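Local coordinates for protein glycoside hydrolase family 31 (Trueperella pyogenes, PDB 5I0F) that degrades the cyclic glucose tetrasaccharide cycloalternan as a family 31 glycoside hydrolase that forms a covalent intermediate, at residues 22-27 with 152-157; 598-603 with 610-615; 662-667 with 691-696; 304-309 with 340-345. One frame throughout, in Å; residues are numbered along the deposited sequence.

In the fold
Along the chain the order is contact 1, contact 4, contact 2, contact 3, each closing before the next opens. Contact 1 joins a loop of the N-terminal part to an antiparallel sheet, contacts 4 and 2 lie in the TIM-barrel domain, and contact 3 in the C-terminal domain. The barrel pair are neighbours, with centres about 24 Å apart and a probable hydrogen bond between them, Trp-304 NE1 to Asp-603 OD2 at 3.0 Å, linking the loops after the first and last barrel strands, 297-300 and 587-590. Centre to centre, contact 2 is about 38 Å from contact 3 and about 55 Å from contact 1, which lies opposite it across the chain's centre. The set samples three parts of the enzyme.

Contact 1: 22-27 with 152-157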
loop_
_atom_site.group_PDB
_atom_site.type_symbol
_atom_site.label_atom_id
_atom_site.label_comp_id
_atom_site.label_asym_id
_atom_site.label_seq_id
_atom_site.Cartn_x
_atom_site.Cartn_y
_atom_site.Cartn_z
ATOM N N PRO A 22 -20.418 17.009 6.052
ATOM C CA PRO A 22 -19.028 16.668 6.368
ATOM C C PRO A 22 -18.791 16.386 7.849
ATOM O O PRO A 22 -19.527 16.874 8.702
ATOM C CB PRO A 22 -18.243 17.907 5.916
ATOM C CG PRO A 22 -19.235 19.013 5.853
ATOM C CD PRO A 22 -20.542 18.374 5.505
ATOM N N ALA A 23 -17.768 15.581 8.127
ATOM C CA ALA A 23 -17.483 15.130 9.493
ATOM C C ALA A 23 -17.046 16.287 10.375
ATOM O O ALA A 23 -17.285 16.235 11.564
ATOM C CB ALA A 23 -16.420 14.036 9.504
ATOM N N ILE A 24 -16.376 17.280 9.778
ATOM C CA ILE A 24 -16.076 18.589 10.400
ATOM C C ILE A 24 -17.046 19.598 9.751
ATOM O O ILE A 24 -16.815 20.038 8.613
ATOM C CB ILE A 24 -14.602 19.021 10.150
ATOM C CG1 ILE A 24 -13.608 17.994 10.729
ATOM C CG2 ILE A 24 -14.327 20.428 10.692
ATOM C CD1 ILE A 24 -13.702 17.782 12.232
ATOM N N PRO A 25 -18.154 19.944 10.452
ATOM C CA PRO A 25 -19.161 20.819 9.850
ATOM C C PRO A 25 -18.630 22.211 9.472
ATOM O O PRO A 25 -17.839 22.802 10.222
ATOM C CB PRO A 25 -20.233 20.922 10.945
ATOM C CG PRO A 25 -20.064 19.676 11.746
ATOM C CD PRO A 25 -18.590 19.448 11.770
ATOM N N ILE A 26 -19.053 22.706 8.300
ATOM C CA ILE A 26 -18.634 24.006 7.784
ATOM C C ILE A 26 -19.868 24.909 7.708
ATOM O O ILE A 26 -20.859 24.561 7.071
ATOM C CB ILE A 26 -17.909 23.872 6.415
ATOM C CG1 ILE A 26 -16.608 23.078 6.619
ATOM C CG2 ILE A 26 -17.599 25.242 5.822
ATOM C CD1 ILE A 26 -15.769 22.897 5.371
ATOM N N ALA A 27 -19.789 26.062 8.378
ATOM C CA ALA A 27 -20.867 27.062 8.358
ATOM C C ALA A 27 -21.202 27.479 6.931
ATOM O O ALA A 27 -20.307 27.622 6.090
ATOM C CB ALA A 27 -20.472 28.288 9.170
ATOM N N LEU A 152 -5.217 29.510 4.120
ATOM C CA LEU A 152 -6.533 29.601 4.758
ATOM C C LEU A 152 -6.661 28.514 5.833
ATOM O O LEU A 152 -6.360 27.345 5.568
ATOM C CB LEU A 152 -7.626 29.422 3.715
ATOM C CG LEU A 152 -7.844 30.577 2.725
ATOM C CD1 LEU A 152 -8.796 30.147 1.615
ATOM C CD2 LEU A 152 -8.369 31.806 3.437
ATOM N N TRP A 153 -7.144 28.893 7.017
ATOM C CA TRP A 153 -7.169 28.002 8.202
ATOM C C TRP A 153 -8.616 27.703 8.545
ATOM O O TRP A 153 -9.421 28.631 8.638
ATOM C CB TRP A 153 -6.453 28.673 9.384
ATOM C CG TRP A 153 -5.039 29.074 9.061
ATOM C CD1 TRP A 153 -4.625 30.250 8.514
ATOM C CD2 TRP A 153 -3.864 28.278 9.250
ATOM N NE1 TRP A 153 -3.250 30.243 8.350
ATOM C CE2 TRP A 153 -2.760 29.046 8.805
ATOM C CE3 TRP A 153 -3.629 26.998 9.791
ATOM C CZ2 TRP A 153 -1.442 28.565 8.846
ATOM C CZ3 TRP A 153 -2.326 26.518 9.832
ATOM C CH2 TRP A 153 -1.235 27.311 9.359
ATOM N N LEU A 154 -8.953 26.417 8.691
ATOM C CA LEU A 154 -10.321 25.993 8.973
ATOM C C LEU A 154 -10.504 25.995 10.489
ATOM O O LEU A 154 -10.005 25.101 11.179
ATOM C CB LEU A 154 -10.621 24.620 8.361
ATOM C CG LEU A 154 -12.080 24.144 8.496
ATOM C CD1 LEU A 154 -13.048 25.094 7.807
ATOM C CD2 LEU A 154 -12.237 22.726 7.962
ATOM N N VAL A 155 -11.227 26.992 10.989
ATOM C CA VAL A 155 -11.291 27.265 12.428
ATOM C C VAL A 155 -12.708 27.223 12.986
ATOM O O VAL A 155 -13.654 27.648 12.333
ATOM C CB VAL A 155 -10.671 28.628 12.805
ATOM C CG1 VAL A 155 -9.181 28.643 12.484
ATOM C CG2 VAL A 155 -11.402 29.796 12.146
ATOM N N SER A 156 -12.821 26.736 14.214
ATOM C CA SER A 156 -14.070 26.781 14.979
ATOM C C SER A 156 -13.747 27.267 16.384
ATOM O O SER A 156 -12.592 27.555 16.693
ATOM C CB SER A 156 -14.711 25.396 15.048
ATOM O OG SER A 156 -13.941 24.523 15.854
ATOM N N SER A 157 -14.762 27.348 17.233
ATOM C CA SER A 157 -14.539 27.642 18.646
ATOM C C SER A 157 -13.711 26.554 19.345
ATOM O O SER A 157 -13.081 26.823 20.356
ATOM C CB SER A 157 -15.877 27.829 19.367
ATOM O OG SER A 157 -16.656 26.656 19.275
#
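With the CA atoms of Ile-26 and Leu-154 8.6 Å apart at the closest pairing, the loop 22-27 passes strand 152-155 too far off for backbone hydrogen bonds between them, and side chains alone bridge the gap. It is a small worked example of how one forked residue can serve two partners. Leu-154 points its CB at the loop, and its CG, anti to the backbone N (chi1 -175°), carries both methyls outward. CD2 meets the CG2 methyl of Ile-24 at 4.1 Å, while CD1 lies nearest Ile-26, whose ethyl end also comes near the fork. Ile-24 directs its CB toward the strand and offers its CG2 methyl, which lies anti to the backbone N (chi1 of CG1 -60°). The CB of Ile-26 sets out to one side, but its ethyl branch, extended (chi2 -178°), reaches the leucine, with CG1 4.3 Å from Leu-154 CD1. The contact is wholly apolar, and the distances are those of ordinary van der Waals packing, with Ile-26 and Leu-154 both buried. Around it, Ser-129 ties the parts together: it makes backbone hydrogen bonds with Pro-25 and Ala-27, and is touched by the side chains of Ile-24 and Leu-154. Strand 152-155 lies between strands 130-132 and 160-168 of a six-stranded antiparallel sheet, and Leu-154 also packs on Trp-131 of the first and Arg-162 of the second. The loop between strands 20-21 and 31-37, which belong to another antiparallel sheet, is thereby laid against this one.

Contact 2: 598-603 with 610-615; sequences ELPLRD and AEQTGC
Gln-612 brings its carboxamide obliquely up to the CB side of Pro-600, so that the amide oxygen OE1 comes 3.7 Å from the proline CB and the amide carbon CD 4.0 Å from the same atom. The reach depends on a bend: CG sits anti to the carbonyl carbon (chi1 -54°), and a second turn at chi2 (-53°) folds the amide back instead of extending it. The nitrogen side of the amide then faces the next residue, with NE2 3.6 Å from the carbonyl oxygen Leu-601 O and 4.3 Å from Leu-601 CB. No hydrogen bond crosses between 598-603 and 610-615; Gln-612 NE2 and Leu-601 O each find a partner in Asn-608. Asn-608 OD1 accepts a hydrogen bond from Gln-612 NE2, and its ND2 donates to Leu-601 O and Asp-603 O, fastening the loop to the helix 606-613 that follows. That helix closes just beyond Gln-612 in a Schellman motif, where Gly-614 adopts a positive phi (64°) and two weak bonds run back into the last turn, from Cys-615 N to Ala-610 O and from Gly-614 N to Glu-611 O. The general lesson is that an amide at the surface can be used on two accounts: its carbon skeleton and oxygen supply van der Waals contact to proline, while its nitrogen is held by a neighbouring asparagine, so the contact probably owes its orientation to that bond to Asn-608.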
loop_
_atom_site.group_PDB
_atom_site.type_symbol
_atom_site.label_atom_id
_atom_site.label_comp_id
_atom_site.label_asym_id
_atom_site.label_seq_id
_atom_site.Cartn_x
_atom_site.Cartn_y
_atom_site.Cartn_z
ATOM N N GLU A 598 -9.809 -25.036 -5.150
ATOM C CA GLU A 598 -10.775 -25.439 -6.169
ATOM C C GLU A 598 -10.066 -25.766 -7.463
ATOM O O GLU A 598 -8.863 -25.525 -7.623
ATOM C CB GLU A 598 -11.820 -24.330 -6.392
ATOM C CG GLU A 598 -12.795 -24.226 -5.236
ATOM C CD GLU A 598 -13.573 -22.934 -5.172
ATOM O OE1 GLU A 598 -13.591 -22.162 -6.161
ATOM O OE2 GLU A 598 -14.206 -22.711 -4.108
ATOM N N LEU A 599 -10.812 -26.344 -8.390
ATOM C CA LEU A 599 -10.283 -26.654 -9.705
ATOM C C LEU A 599 -10.665 -25.538 -10.677
ATOM O O LEU A 599 -11.729 -24.930 -10.495
ATOM C CB LEU A 599 -10.863 -27.980 -10.188
ATOM C CG LEU A 599 -10.570 -29.183 -9.290
ATOM C CD1 LEU A 599 -11.268 -30.415 -9.859
ATOM C CD2 LEU A 599 -9.067 -29.413 -9.166
ATOM N N PRO A 600 -9.854 -25.238 -11.697
ATOM C CA PRO A 600 -8.516 -25.779 -11.923
ATOM C C PRO A 600 -7.483 -25.040 -11.076
ATOM O O PRO A 600 -7.803 -24.017 -10.461
ATOM C CB PRO A 600 -8.281 -25.461 -13.396
ATOM C CG PRO A 600 -8.990 -24.138 -13.588
ATOM C CD PRO A 600 -10.214 -24.231 -12.717
ATOM N N LEU A 601 -6.266 -25.563 -11.043
ATOM C CA LEU A 601 -5.152 -24.949 -10.310
ATOM C C LEU A 601 -4.897 -23.545 -10.829
ATOM O O LEU A 601 -4.893 -23.318 -12.039
ATOM C CB LEU A 601 -3.873 -25.794 -10.463
ATOM C CG LEU A 601 -2.654 -25.512 -9.571
ATOM C CD1 LEU A 601 -3.046 -25.604 -8.098
ATOM C CD2 LEU A 601 -1.534 -26.502 -9.900
ATOM N N ARG A 602 -4.673 -22.602 -9.913
ATOM C CA ARG A 602 -4.476 -21.215 -10.306
ATOM C C ARG A 602 -3.044 -20.689 -10.123
ATOM O O ARG A 602 -2.814 -19.509 -10.275
ATOM C CB ARG A 602 -5.517 -20.346 -9.620
ATOM C CG ARG A 602 -6.848 -20.425 -10.349
ATOM C CD ARG A 602 -7.799 -19.384 -9.871
ATOM N NE ARG A 602 -9.052 -19.382 -10.615
ATOM C CZ ARG A 602 -10.062 -18.574 -10.318
ATOM N NH1 ARG A 602 -9.967 -17.744 -9.301
ATOM N NH2 ARG A 602 -11.181 -18.615 -11.022
ATOM N N ASP A 603 -2.085 -21.578 -9.855
ATOM C CA ASP A 603 -0.684 -21.183 -9.747
ATOM C C ASP A 603 -0.254 -20.401 -11.001
ATOM O O ASP A 603 -0.674 -20.749 -12.116
ATOM C CB ASP A 603 0.250 -22.405 -9.595
ATOM C CG ASP A 603 -0.012 -23.238 -8.321
ATOM O OD1 ASP A 603 -0.907 -22.872 -7.495
ATOM O OD2 ASP A 603 0.715 -24.256 -8.129
ATOM N N ALA A 610 1.122 -22.721 -18.774
ATOM C CA ALA A 610 1.251 -23.437 -20.050
ATOM C C ALA A 610 0.150 -24.485 -20.186
ATOM O O ALA A 610 -0.485 -24.583 -21.252
ATOM C CB ALA A 610 2.613 -24.097 -20.182
ATOM N N GLU A 611 -0.091 -25.237 -19.110
ATOM C CA GLU A 611 -1.130 -26.282 -19.114
ATOM C C GLU A 611 -2.518 -25.678 -19.349
ATOM O O GLU A 611 -3.245 -26.150 -20.237
ATOM C CB GLU A 611 -1.099 -27.094 -17.807
ATOM C CG GLU A 611 -2.277 -28.052 -17.540
ATOM C CD GLU A 611 -2.438 -29.145 -18.585
ATOM O OE1 GLU A 611 -1.415 -29.618 -19.141
ATOM O OE2 GLU A 611 -3.601 -29.559 -18.840
ATOM N N GLN A 612 -2.880 -24.656 -18.568
ATOM C CA GLN A 612 -4.240 -24.103 -18.627
ATOM C C GLN A 612 -4.484 -23.346 -19.924
ATOM O O GLN A 612 -5.613 -23.334 -20.403
ATOM C CB GLN A 612 -4.562 -23.155 -17.472
ATOM C CG GLN A 612 -4.366 -23.641 -16.047
ATOM C CD GLN A 612 -5.044 -24.939 -15.724
ATOM O OE1 GLN A 612 -6.055 -25.301 -16.314
ATOM N NE2 GLN A 612 -4.495 -25.651 -14.745
ATOM N N THR A 613 -3.443 -22.733 -20.507
ATOM C CA THR A 613 -3.596 -21.996 -21.757
ATOM C C THR A 613 -3.372 -22.827 -23.009
ATOM O O THR A 613 -3.575 -22.330 -24.090
ATOM C CB THR A 613 -2.654 -20.757 -21.834
ATOM O OG1 THR A 613 -1.290 -21.176 -21.775
ATOM C CG2 THR A 613 -2.951 -19.764 -20.713
ATOM N N GLY A 614 -2.940 -24.076 -22.865
ATOM C CA GLY A 614 -2.520 -24.884 -24.001
ATOM C C GLY A 614 -1.295 -24.333 -24.721
ATOM O O GLY A 614 -1.094 -24.656 -25.877
ATOM N N CYS A 615 -0.483 -23.499 -24.055
ATOM C CA CYS A 615 0.652 -22.852 -24.710
ATOM C C CYS A 615 1.958 -23.383 -24.154
ATOM O O CYS A 615 2.563 -22.799 -23.241
ATOM C CB CYS A 615 0.587 -21.330 -24.579
ATOM S SG CYS A 615 1.946 -20.521 -25.452
#

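Contact 3: 662-667 with 691-696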
loop_
_atom_site.group_PDB
_atom_site.type_symbol
_atom_site.label_atom_id
_atom_site.label_comp_id
_atom_site.label_asym_id
_atom_site.label_seq_id
_atom_site.Cartn_x
_atom_site.Cartn_y
_atom_site.Cartn_z
ATOM N N PRO A 662 12.271 17.293 -23.856
ATOM C CA PRO A 662 10.829 17.300 -23.592
ATOM C C PRO A 662 10.049 16.093 -24.124
ATOM O O PRO A 662 8.972 15.812 -23.622
ATOM C CB PRO A 662 10.336 18.600 -24.262
ATOM C CG PRO A 662 11.498 19.223 -24.932
ATOM C CD PRO A 662 12.674 18.310 -24.844
ATOM N N GLU A 663 10.587 15.381 -25.117
ATOM C CA GLU A 663 9.909 14.213 -25.689
ATOM C C GLU A 663 9.752 13.019 -24.724
ATOM O O GLU A 663 8.890 12.185 -24.936
ATOM C CB GLU A 663 10.619 13.781 -26.989
ATOM C CG GLU A 663 10.108 12.509 -27.688
ATOM C CD GLU A 663 8.704 12.602 -28.300
ATOM O OE1 GLU A 663 8.171 13.738 -28.405
ATOM O OE2 GLU A 663 8.142 11.532 -28.726
ATOM N N ILE A 664 10.547 12.949 -23.658
ATOM C CA ILE A 664 10.420 11.857 -22.691
ATOM C C ILE A 664 9.008 11.742 -22.081
ATOM O O ILE A 664 8.556 10.643 -21.779
ATOM C CB ILE A 664 11.482 11.934 -21.558
ATOM C CG1 ILE A 664 11.299 13.190 -20.687
ATOM C CG2 ILE A 664 12.893 11.837 -22.122
ATOM C CD1 ILE A 664 12.242 13.278 -19.506
ATOM N N TRP A 665 8.279 12.853 -21.975
ATOM C CA TRP A 665 6.969 12.830 -21.275
ATOM C C TRP A 665 5.890 12.154 -22.118
ATOM O O TRP A 665 4.900 11.679 -21.581
ATOM C CB TRP A 665 6.579 14.249 -20.824
ATOM C CG TRP A 665 7.602 14.782 -19.881
ATOM C CD1 TRP A 665 8.618 15.659 -20.172
ATOM C CD2 TRP A 665 7.767 14.426 -18.493
ATOM N NE1 TRP A 665 9.380 15.887 -19.055
ATOM C CE2 TRP A 665 8.884 15.151 -18.008
ATOM C CE3 TRP A 665 7.079 13.586 -17.621
ATOM C CZ2 TRP A 665 9.333 15.057 -16.682
ATOM C CZ3 TRP A 665 7.508 13.499 -16.283
ATOM C CH2 TRP A 665 8.637 14.235 -15.836
ATOM N N ALA A 666 6.124 12.054 -23.432
ATOM C CA ALA A 666 5.228 11.328 -24.320
ATOM C C ALA A 666 5.387 9.792 -24.204
ATOM O O ALA A 666 4.600 9.046 -24.794
ATOM C CB ALA A 666 5.416 11.804 -25.764
ATOM N N HIS A 667 6.375 9.319 -23.438
ATOM C CA HIS A 667 6.648 7.888 -23.296
ATOM C C HIS A 667 6.809 7.496 -21.827
ATOM O O HIS A 667 7.857 7.034 -21.401
ATOM C CB HIS A 667 7.866 7.541 -24.141
ATOM C CG HIS A 667 7.751 8.025 -25.553
ATOM N ND1 HIS A 667 7.263 7.246 -26.575
ATOM C CD2 HIS A 667 8.005 9.239 -26.096
ATOM C CE1 HIS A 667 7.246 7.947 -27.692
ATOM N NE2 HIS A 667 7.689 9.161 -27.426
ATOM N N THR A 691 7.511 0.562 -30.656
ATOM C CA THR A 691 8.294 1.759 -30.842
ATOM C C THR A 691 8.793 2.332 -29.517
ATOM O O THR A 691 8.034 2.443 -28.564
ATOM C CB THR A 691 7.467 2.781 -31.647
ATOM O OG1 THR A 691 7.258 2.244 -32.969
ATOM C CG2 THR A 691 8.190 4.090 -31.754
ATOM N N THR A 692 10.067 2.711 -29.489
ATOM C CA THR A 692 10.722 3.271 -28.319
ATOM C C THR A 692 11.332 4.635 -28.672
ATOM O O THR A 692 11.946 4.778 -29.731
ATOM C CB THR A 692 11.813 2.270 -27.871
ATOM O OG1 THR A 692 11.177 1.037 -27.534
ATOM C CG2 THR A 692 12.594 2.756 -26.677
ATOM N N TYR A 693 11.149 5.634 -27.802
ATOM C CA TYR A 693 11.903 6.885 -27.937
ATOM C C TYR A 693 13.282 6.720 -27.313
ATOM O O TYR A 693 13.399 6.375 -26.123
ATOM C CB TYR A 693 11.176 8.111 -27.331
ATOM C CG TYR A 693 12.024 9.366 -27.472
ATOM C CD1 TYR A 693 12.222 9.959 -28.728
ATOM C CD2 TYR A 693 12.696 9.912 -26.374
ATOM C CE1 TYR A 693 13.046 11.073 -28.877
ATOM C CE2 TYR A 693 13.497 11.031 -26.505
ATOM C CZ TYR A 693 13.676 11.605 -27.759
ATOM O OH TYR A 693 14.490 12.691 -27.883
ATOM N N LEU A 694 14.325 6.976 -28.110
ATOM C CA LEU A 694 15.699 6.986 -27.619
ATOM C C LEU A 694 16.139 8.416 -27.412
ATOM O O LEU A 694 16.037 9.233 -28.333
ATOM C CB LEU A 694 16.666 6.323 -28.613
ATOM C CG LEU A 694 16.407 4.872 -28.962
ATOM C CD1 LEU A 694 17.396 4.438 -30.039
ATOM C CD2 LEU A 694 16.513 3.991 -27.718
ATOM N N PRO A 695 16.633 8.743 -26.213
ATOM C CA PRO A 695 17.234 10.067 -26.016
ATOM C C PRO A 695 18.638 10.155 -26.633
ATOM O O PRO A 695 19.160 9.149 -27.106
ATOM C CB PRO A 695 17.260 10.226 -24.489
ATOM C CG PRO A 695 17.134 8.865 -23.929
ATOM C CD PRO A 695 16.624 7.929 -24.981
ATOM N N GLU A 696 19.234 11.347 -26.617
ATOM C CA GLU A 696 20.511 11.604 -27.303
ATOM C C GLU A 696 21.608 10.647 -26.827
ATOM O O GLU A 696 21.619 10.240 -25.664
ATOM C CB GLU A 696 20.984 13.052 -27.087
ATOM C CG GLU A 696 20.096 14.138 -27.694
ATOM C CD GLU A 696 20.245 14.295 -29.203
ATOM O OE1 GLU A 696 21.393 14.377 -29.724
ATOM O OE2 GLU A 696 19.192 14.363 -29.878
#
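In the C-terminal domain, a 3-10 turn at 662-666 rests on strand 689-694, and Glu-663 and His-667 meet Tyr-693 there. The glutamate acts through its aliphatic part. Its CG stands over the centre of the tyrosine ring, 3.4 Å from the centroid and 11° off the normal, a CH-pi contact, with CB over the phenol end at 3.8 Å from Tyr-693 CZ. Chi1 (176°, CG anti to the backbone N) places CG over the ring, and the bend at chi2 turns the carboxylate toward His-667. A second CH-pi contact runs the other way: Tyr-693 CB lies over the imidazole face, 3.6 Å from its centroid. The two rings are nearly parallel but slid apart and barely overlap. Ile-664 adds CG2, 4.5 Å from Tyr-693 CE2. Within the turn, His-667 NE2 donates to Glu-663 OE2 at 2.7 Å and 159°, with the oxygen in the ring plane but the nitrogen above the carboxylate plane. This bond ties together the two side chains that lie on the tyrosine. Asp-661 completes the grip: OD2 is hydrogen-bonded to Tyr-693 OH, holding the far end of the ring, while OD1 accepts from Glu-663 N. Leu-713 of the partner strand 712-717 touches both His-667 and Tyr-693. The pattern is a His-carboxylate pair packed on an aromatic side chain, joining a 3-10 turn to a two-stranded antiparallel sheet, 689-694 with 712-717.

Contact 4: 304-309 with 340-345; sequences WNTQSL and IFRDAR
The hydrogen bonding between 304-309 and 340-345 rests on Arg-342, whose NH1 donates to the backbone oxygen of Asn-305 at 3.0 Å and 161°. The oxygen lies close to the guanidinium plane, at its edge, but the nitrogen reaches it from above the carbonyl plane. A bend at chi3 (59°), after an extended start, turns the guanidinium group to this position. A water adds a second link: it accepts from Arg-342 NE at 2.8 Å and lies 2.8 Å from Asn-305 O, to which it may donate a hydrogen bond. Two neighbouring edge nitrogens of the arginine are thus joined to one carbonyl, directly and through water. Close but unbonded is Asn-305 ND2, 3.5 Å from Arg-342 NH1; both are donors, and the amide and guanidinium planes lie only 24° apart. Van der Waals contact comes from Thr-306, with CG2 3.7 Å from the same NH1. The same threonine uses its hydroxyl as an N-cap, OG1 accepting from Leu-309 N at 2.9 Å at the start of helix 307-320, while Arg-342 occupies a type II turn from Phe-341 to Ala-344. The side chain of Asn-305 is about 7 Å from a bound glucose unit. The chemistry joins the loops after barrel strands 297-300 and 326-329 through one carbonyl oxygen, and the cation beside it would probably draw that oxygen's electron density toward itself.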
loop_
_atom_site.group_PDB
_atom_site.type_symbol
_atom_site.label_atom_id
_atom_site.label_comp_id
_atom_site.label_asym_id
_atom_site.label_seq_id
_atom_site.Cartn_x
_atom_site.Cartn_y
_atom_site.Cartn_z
ATOM N N TRP A 304 0.213 -23.306 -1.887
ATOM C CA TRP A 304 1.291 -24.208 -1.472
ATOM C C TRP A 304 1.256 -24.246 0.052
ATOM O O TRP A 304 1.985 -23.504 0.711
ATOM C CB TRP A 304 2.635 -23.713 -1.955
ATOM C CG TRP A 304 2.716 -23.554 -3.433
ATOM C CD1 TRP A 304 1.902 -24.112 -4.384
ATOM C CD2 TRP A 304 3.709 -22.833 -4.130
ATOM N NE1 TRP A 304 2.308 -23.736 -5.634
ATOM C CE2 TRP A 304 3.412 -22.935 -5.510
ATOM C CE3 TRP A 304 4.820 -22.084 -3.729
ATOM C CZ2 TRP A 304 4.203 -22.342 -6.488
ATOM C CZ3 TRP A 304 5.611 -21.483 -4.728
ATOM C CH2 TRP A 304 5.286 -21.615 -6.076
ATOM N N ASN A 305 0.388 -25.094 0.590
ATOM C CA ASN A 305 0.087 -25.078 2.021
ATOM C C ASN A 305 0.529 -26.339 2.765
ATOM O O ASN A 305 0.053 -26.613 3.868
ATOM C CB ASN A 305 -1.372 -24.737 2.284
ATOM C CG ASN A 305 -2.327 -25.869 1.956
ATOM O OD1 ASN A 305 -2.065 -26.708 1.086
ATOM N ND2 ASN A 305 -3.456 -25.889 2.650
ATOM N N THR A 306 1.443 -27.083 2.159
ATOM C CA THR A 306 2.051 -28.244 2.789
ATOM C C THR A 306 3.482 -28.279 2.341
ATOM O O THR A 306 3.841 -27.703 1.292
ATOM C CB THR A 306 1.390 -29.608 2.403
ATOM O OG1 THR A 306 1.619 -29.904 1.023
ATOM C CG2 THR A 306 -0.087 -29.619 2.670
ATOM N N GLN A 307 4.292 -28.985 3.116
ATOM C CA GLN A 307 5.705 -29.164 2.788
ATOM C C GLN A 307 5.848 -29.888 1.456
ATOM O O GLN A 307 6.719 -29.551 0.624
ATOM C CB GLN A 307 6.395 -29.926 3.932
ATOM C CG GLN A 307 7.918 -29.919 3.884
ATOM C CD GLN A 307 8.544 -30.434 5.177
ATOM O OE1 GLN A 307 7.982 -30.257 6.285
ATOM N NE2 GLN A 307 9.724 -31.047 5.054
ATOM N N SER A 308 4.980 -30.876 1.243
ATOM C CA SER A 308 4.927 -31.587 -0.023
ATOM C C SER A 308 4.652 -30.668 -1.211
ATOM O O SER A 308 5.318 -30.773 -2.248
ATOM C CB SER A 308 3.855 -32.685 0.030
ATOM O OG SER A 308 3.889 -33.448 -1.147
ATOM N N LEU A 309 3.674 -29.774 -1.076
ATOM C CA LEU A 309 3.354 -28.861 -2.189
ATOM C C LEU A 309 4.489 -27.877 -2.502
ATOM O O LEU A 309 4.748 -27.591 -3.667
ATOM C CB LEU A 309 2.047 -28.126 -1.941
ATOM C CG LEU A 309 0.815 -29.020 -2.042
ATOM C CD1 LEU A 309 -0.373 -28.375 -1.331
ATOM C CD2 LEU A 309 0.486 -29.345 -3.497
ATOM N N ILE A 340 2.974 -20.515 14.502
ATOM C CA ILE A 340 3.258 -21.947 14.602
ATOM C C ILE A 340 2.847 -22.628 13.298
ATOM O O ILE A 340 1.757 -22.379 12.812
ATOM C CB ILE A 340 2.445 -22.546 15.762
ATOM C CG1 ILE A 340 2.831 -21.820 17.077
ATOM C CG2 ILE A 340 2.625 -24.060 15.840
ATOM C CD1 ILE A 340 1.995 -22.172 18.264
ATOM N N PHE A 341 3.713 -23.500 12.769
ATOM C CA PHE A 341 3.416 -24.268 11.559
ATOM C C PHE A 341 2.172 -25.171 11.724
ATOM O O PHE A 341 1.946 -25.750 12.802
ATOM C CB PHE A 341 4.624 -25.126 11.138
ATOM C CG PHE A 341 5.629 -24.413 10.258
ATOM C CD1 PHE A 341 6.651 -23.649 10.807
ATOM C CD2 PHE A 341 5.556 -24.511 8.871
ATOM C CE1 PHE A 341 7.574 -23.007 10.010
ATOM C CE2 PHE A 341 6.481 -23.868 8.063
ATOM C CZ PHE A 341 7.496 -23.112 8.634
ATOM N N ARG A 342 1.362 -25.284 10.671
ATOM C CA ARG A 342 0.141 -26.085 10.745
ATOM C C ARG A 342 0.457 -27.535 11.160
ATOM O O ARG A 342 1.448 -28.120 10.684
ATOM C CB ARG A 342 -0.639 -26.087 9.435
ATOM C CG ARG A 342 -2.035 -26.667 9.568
ATOM C CD ARG A 342 -2.922 -26.246 8.413
ATOM N NE ARG A 342 -2.421 -26.661 7.087
ATOM C CZ ARG A 342 -2.818 -27.734 6.383
ATOM N NH1 ARG A 342 -2.293 -27.958 5.176
ATOM N NH2 ARG A 342 -3.710 -28.605 6.853
ATOM N N ASP A 343 -0.388 -28.067 12.052
ATOM C CA ASP A 343 -0.280 -29.435 12.638
ATOM C C ASP A 343 0.832 -29.667 13.658
ATOM O O ASP A 343 0.934 -30.774 14.201
ATOM C CB ASP A 343 -0.224 -30.541 11.552
ATOM C CG ASP A 343 -1.476 -30.583 10.678
ATOM O OD1 ASP A 343 -2.574 -30.231 11.167
ATOM O OD2 ASP A 343 -1.340 -30.966 9.491
ATOM N N ALA A 344 1.665 -28.670 13.952
ATOM C CA ALA A 344 2.701 -28.842 14.971
ATOM C C ALA A 344 2.045 -29.085 16.316
ATOM O O ALA A 344 0.975 -28.547 16.584
ATOM C CB ALA A 344 3.617 -27.612 15.036
ATOM N N ARG A 345 2.671 -29.922 17.128
ATOM C CA ARG A 345 2.206 -30.226 18.484
ATOM C C ARG A 345 3.156 -29.631 19.521
ATOM O O ARG A 345 4.364 -29.563 19.311
ATOM C CB ARG A 345 2.069 -31.741 18.679
ATOM C CG ARG A 345 1.087 -32.376 17.694
ATOM C CD ARG A 345 0.786 -33.822 17.981
ATOM N NE ARG A 345 0.008 -33.966 19.211
ATOM C CZ ARG A 345 -0.143 -35.098 19.907
ATOM N NH1 ARG A 345 -0.880 -35.086 21.017
ATOM N NH2 ARG A 345 0.432 -36.240 19.527
HETATM O O HOH W 1 -0.306 -25.072 6.118
#